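Local coordinates for uncharacterized protein (Leptospirillum rubarum, PDB 3OMD) that is of unknown function and belongs to the DUF5069 family, with an all-helical fold in a single chain, at residues A[10-15]-A[139-144]. Residues are numbered along the deposited sequence; the frame is centred on the assembly and turned at random.
Sequences KQFPRS and LEEKRP
Arg143 reaches the loop 10-15 through its guanidinium, whose NH2 donates a bent hydrogen bond to Pro13 O (2.8 Å, N-H...O 135°). The carbonyl oxygen lies 24° out of the guanidinium plane, while Ser15 N lies over the middle of the group, 3.5 Å from that plane. The small Ser15 suits this spot: its CB rests on Arg143 CD at 3.8 Å, and the flat cation can lie against the backbone. On the Glu141 side, Phe12 lays one ring face on that residue, with a CH-pi contact from Glu141 CA to the ring centroid (3.9 Å). Glu141 CG, turned anti to its own carbonyl carbon (chi1 -69°), covers the same face at 3.7 Å from Phe12 CD1, and the extended chain brings Glu141 OE2 against Pro13 CD. Its aliphatic part thus packs on the ring while Glu141 OE1, at the guanidinium edge and in its plane, accepts from Arg143 NH1 through its anti lone pair (2.8 Å), a salt bridge that helps fix the guanidinium's rotation. Arginine's length serves both oxygens; an alanine here would probably leave Pro13 O without this donor and open a gap beside Ser15. Farther out, Arg28 and Tyr44 hold the buried Glu141 carboxylate, and Asp138 binds Arg143 NH1 and Ser15 OG. Lys142, with positive phi, is the C-prime residue of the Schellman motif ending helix 133-140, a C-terminal cap docked on the N-terminal loop of this all-helical fold.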
ATOM      1  N   LYS A  10     -15.030   2.322   6.563  1.00 25.56           N
ATOM      2  CA  LYS A  10     -15.434   1.454   7.691  1.00 27.23           C
ATOM      3  C   LYS A  10     -14.296   0.507   8.106  1.00 26.26           C
ATOM      4  O   LYS A  10     -14.339  -0.073   9.200  1.00 29.19           O
ATOM      5  CB  LYS A  10     -16.630   0.579   7.275  1.00 28.23           C
ATOM      6  CG  LYS A  10     -17.896   1.326   6.964  1.00 31.00           C
ATOM      7  CD  LYS A  10     -18.545   1.740   8.250  1.00 34.07           C
ATOM      8  CE  LYS A  10     -19.737   2.610   7.951  1.00 35.70           C
ATOM      9  NZ  LYS A  10     -20.962   1.780   7.814  1.00 37.38           N
ATOM     10  N   GLN A  11     -13.336   0.296   7.208  1.00 22.69           N
ATOM     11  CA  GLN A  11     -12.180  -0.570   7.462  1.00 21.15           C
ATOM     12  C   GLN A  11     -10.927   0.088   6.935  1.00 19.26           C
ATOM     13  O   GLN A  11     -11.020   0.956   6.081  1.00 19.38           O
ATOM     14  CB  GLN A  11     -12.348  -1.923   6.813  1.00 22.01           C
ATOM     15  CG  GLN A  11     -12.191  -1.941   5.348  1.00 23.20           C
ATOM     16  CD  GLN A  11     -12.005  -3.363   4.789  1.00 25.50           C
ATOM     17  OE1 GLN A  11     -10.915  -3.915   4.722  1.00 33.52           O
ATOM     18  NE2 GLN A  11     -13.063  -3.893   4.310  1.00 22.18           N
ATOM     19  N   PHE A  12      -9.764  -0.313   7.430  1.00 16.76           N
ATOM     20  CA  PHE A  12      -8.492   0.196   6.879  1.00 16.10           C
ATOM     21  C   PHE A  12      -7.947  -0.859   5.924  1.00 15.58           C
ATOM     22  O   PHE A  12      -8.059  -2.071   6.189  1.00 17.51           O
ATOM     23  CB  PHE A  12      -7.440   0.332   8.000  1.00 16.58           C
ATOM     24  CG  PHE A  12      -7.848   1.260   9.117  1.00 17.80           C
ATOM     25  CD1 PHE A  12      -8.305   2.555   8.851  1.00 18.59           C
ATOM     26  CD2 PHE A  12      -7.756   0.821  10.431  1.00 20.90           C
ATOM     27  CE1 PHE A  12      -8.672   3.408   9.943  1.00 21.26           C
ATOM     28  CE2 PHE A  12      -8.139   1.655  11.509  1.00 22.05           C
ATOM     29  CZ  PHE A  12      -8.587   2.934  11.258  1.00 21.85           C
ATOM     30  N   PRO A  13      -7.308  -0.413   4.848  1.00 14.36           N
ATOM     31  CA  PRO A  13      -6.548  -1.393   4.060  1.00 14.43           C
ATOM     32  C   PRO A  13      -5.373  -1.899   4.899  1.00 13.54           C
ATOM     33  O   PRO A  13      -4.964  -1.248   5.877  1.00 15.32           O
ATOM     34  CB  PRO A  13      -6.076  -0.588   2.845  1.00 15.41           C
ATOM     35  CG  PRO A  13      -5.980   0.848   3.347  1.00 15.36           C
ATOM     36  CD  PRO A  13      -7.037   0.995   4.466  1.00 14.82           C
ATOM     37  N   ARG A  14      -4.829  -3.048   4.522  1.00 12.53           N
ATOM     38  CA  ARG A  14      -3.790  -3.686   5.348  1.00 12.84           C
ATOM     39  C   ARG A  14      -2.492  -2.886   5.402  1.00 11.84           C
ATOM     40  O   ARG A  14      -2.252  -1.980   4.564  1.00 12.51           O
ATOM     41  CB  ARG A  14      -3.564  -5.140   4.870  1.00 13.41           C
ATOM     42  CG  ARG A  14      -4.742  -6.041   5.364  1.00 13.64           C
ATOM     43  CD  ARG A  14      -4.728  -7.436   4.762  1.00 14.36           C
ATOM     44  NE  ARG A  14      -4.928  -7.376   3.319  1.00 14.10           N
ATOM     45  CZ  ARG A  14      -4.796  -8.441   2.525  1.00 14.32           C
ATOM     46  NH1 ARG A  14      -4.449  -9.616   3.037  1.00 15.00           N
ATOM     47  NH2 ARG A  14      -4.973  -8.316   1.221  1.00 14.20           N
ATOM     48  N   SER A  15      -1.672  -3.234   6.400  1.00 11.92           N
ATOM     49  CA  SER A  15      -0.454  -2.485   6.657  1.00 12.42           C
ATOM     50  C   SER A  15       0.480  -2.467   5.457  1.00 12.58           C
ATOM     51  O   SER A  15       0.665  -3.490   4.788  1.00 12.74           O
ATOM     52  CB  SER A  15       0.288  -3.124   7.835  1.00 13.64           C
ATOM     53  OG  SER A  15       1.541  -2.466   8.020  1.00 13.71           O
ATOM     54  N   LEU A 139       0.374   4.160  12.189  1.00 15.08           N
ATOM     55  CA  LEU A 139      -0.057   4.891  13.393  1.00 16.55           C
ATOM     56  C   LEU A 139      -1.497   5.366  13.213  1.00 16.44           C
ATOM     57  O   LEU A 139      -2.331   5.174  14.132  1.00 18.49           O
ATOM     58  CB  LEU A 139       0.884   6.088  13.629  1.00 16.83           C
ATOM     59  CG  LEU A 139       0.538   7.005  14.803  1.00 18.19           C
ATOM     60  CD1 LEU A 139       0.825   6.250  16.078  1.00 22.04           C
ATOM     61  CD2 LEU A 139       1.394   8.274  14.725  1.00 21.56           C
ATOM     62  N   GLU A 140      -1.794   5.973  12.053  1.00 16.49           N
ATOM     63  CA  GLU A 140      -3.145   6.491  11.807  1.00 17.65           C
ATOM     64  C   GLU A 140      -4.163   5.339  11.798  1.00 17.69           C
ATOM     65  O   GLU A 140      -5.344   5.528  12.184  1.00 19.69           O
ATOM     66  CB  GLU A 140      -3.206   7.287  10.501  1.00 18.47           C
ATOM     67  CG  GLU A 140      -4.629   7.797  10.181  1.00 22.80           C
ATOM     68  CD  GLU A 140      -4.736   9.196   9.529  1.00 26.44           C
ATOM     69  OE1 GLU A 140      -3.725   9.905   9.331  1.00 26.39           O
ATOM     70  OE2 GLU A 140      -5.898   9.603   9.229  1.00 31.51           O
ATOM     71  N   GLU A 141      -3.718   4.159  11.340  1.00 16.36           N
ATOM     72  CA  GLU A 141      -4.607   3.005  11.196  1.00 16.17           C
ATOM     73  C   GLU A 141      -4.567   2.097  12.445  1.00 18.37           C
ATOM     74  O   GLU A 141      -4.952   0.921  12.425  1.00 19.21           O
ATOM     75  CB  GLU A 141      -4.260   2.234   9.926  1.00 15.46           C
ATOM     76  CG  GLU A 141      -4.641   3.080   8.684  1.00 14.03           C
ATOM     77  CD  GLU A 141      -4.252   2.497   7.380  1.00 14.76           C
ATOM     78  OE1 GLU A 141      -3.494   1.490   7.310  1.00 14.48           O
ATOM     79  OE2 GLU A 141      -4.675   3.119   6.379  1.00 15.60           O
ATOM     80  N   LYS A 142      -4.107   2.684  13.548  1.00 19.40           N
ATOM     81  CA  LYS A 142      -4.256   2.085  14.901  1.00 22.13           C
ATOM     82  C   LYS A 142      -3.520   0.751  15.078  1.00 22.40           C
ATOM     83  O   LYS A 142      -3.944  -0.119  15.863  1.00 25.19           O
ATOM     84  CB  LYS A 142      -5.753   1.966  15.296  1.00 23.69           C
ATOM     85  CG  LYS A 142      -6.518   3.283  15.174  1.00 27.08           C
ATOM     86  CD  LYS A 142      -7.988   3.082  15.574  1.00 34.62           C
ATOM     87  CE  LYS A 142      -8.729   4.416  15.554  1.00 38.65           C
ATOM     88  NZ  LYS A 142      -9.960   4.334  16.393  1.00 43.71           N
ATOM     89  N   ARG A 143      -2.391   0.603  14.384  1.00 20.69           N
ATOM     90  CA  ARG A 143      -1.534  -0.576  14.547  1.00 21.66           C
ATOM     91  C   ARG A 143      -0.376  -0.225  15.446  1.00 24.41           C
ATOM     92  O   ARG A 143      -0.008   0.959  15.523  1.00 24.70           O
ATOM     93  CB  ARG A 143      -0.972  -1.051  13.190  1.00 19.85           C
ATOM     94  CG  ARG A 143      -2.050  -1.418  12.226  1.00 20.60           C
ATOM     95  CD  ARG A 143      -1.520  -2.175  11.031  1.00 17.55           C
ATOM     96  NE  ARG A 143      -2.666  -2.362  10.143  1.00 17.86           N
ATOM     97  CZ  ARG A 143      -3.036  -1.487   9.204  1.00 16.35           C
ATOM     98  NH1 ARG A 143      -2.265  -0.441   8.876  1.00 17.58           N
ATOM     99  NH2 ARG A 143      -4.154  -1.719   8.555  1.00 17.80           N
ATOM    100  N   PRO A 144       0.197  -1.247  16.126  1.00 27.40           N
ATOM    101  CA  PRO A 144       1.403  -1.006  16.913  1.00 30.31           C
ATOM    102  C   PRO A 144       2.507  -0.520  15.985  1.00 30.68           C
ATOM    103  O   PRO A 144       2.718  -1.087  14.893  1.00 30.20           O
ATOM    104  CB  PRO A 144       1.740  -2.395  17.484  1.00 31.99           C
ATOM    105  CG  PRO A 144       0.437  -3.170  17.448  1.00 31.35           C
ATOM    106  CD  PRO A 144      -0.230  -2.657  16.184  1.00 27.87           C
TER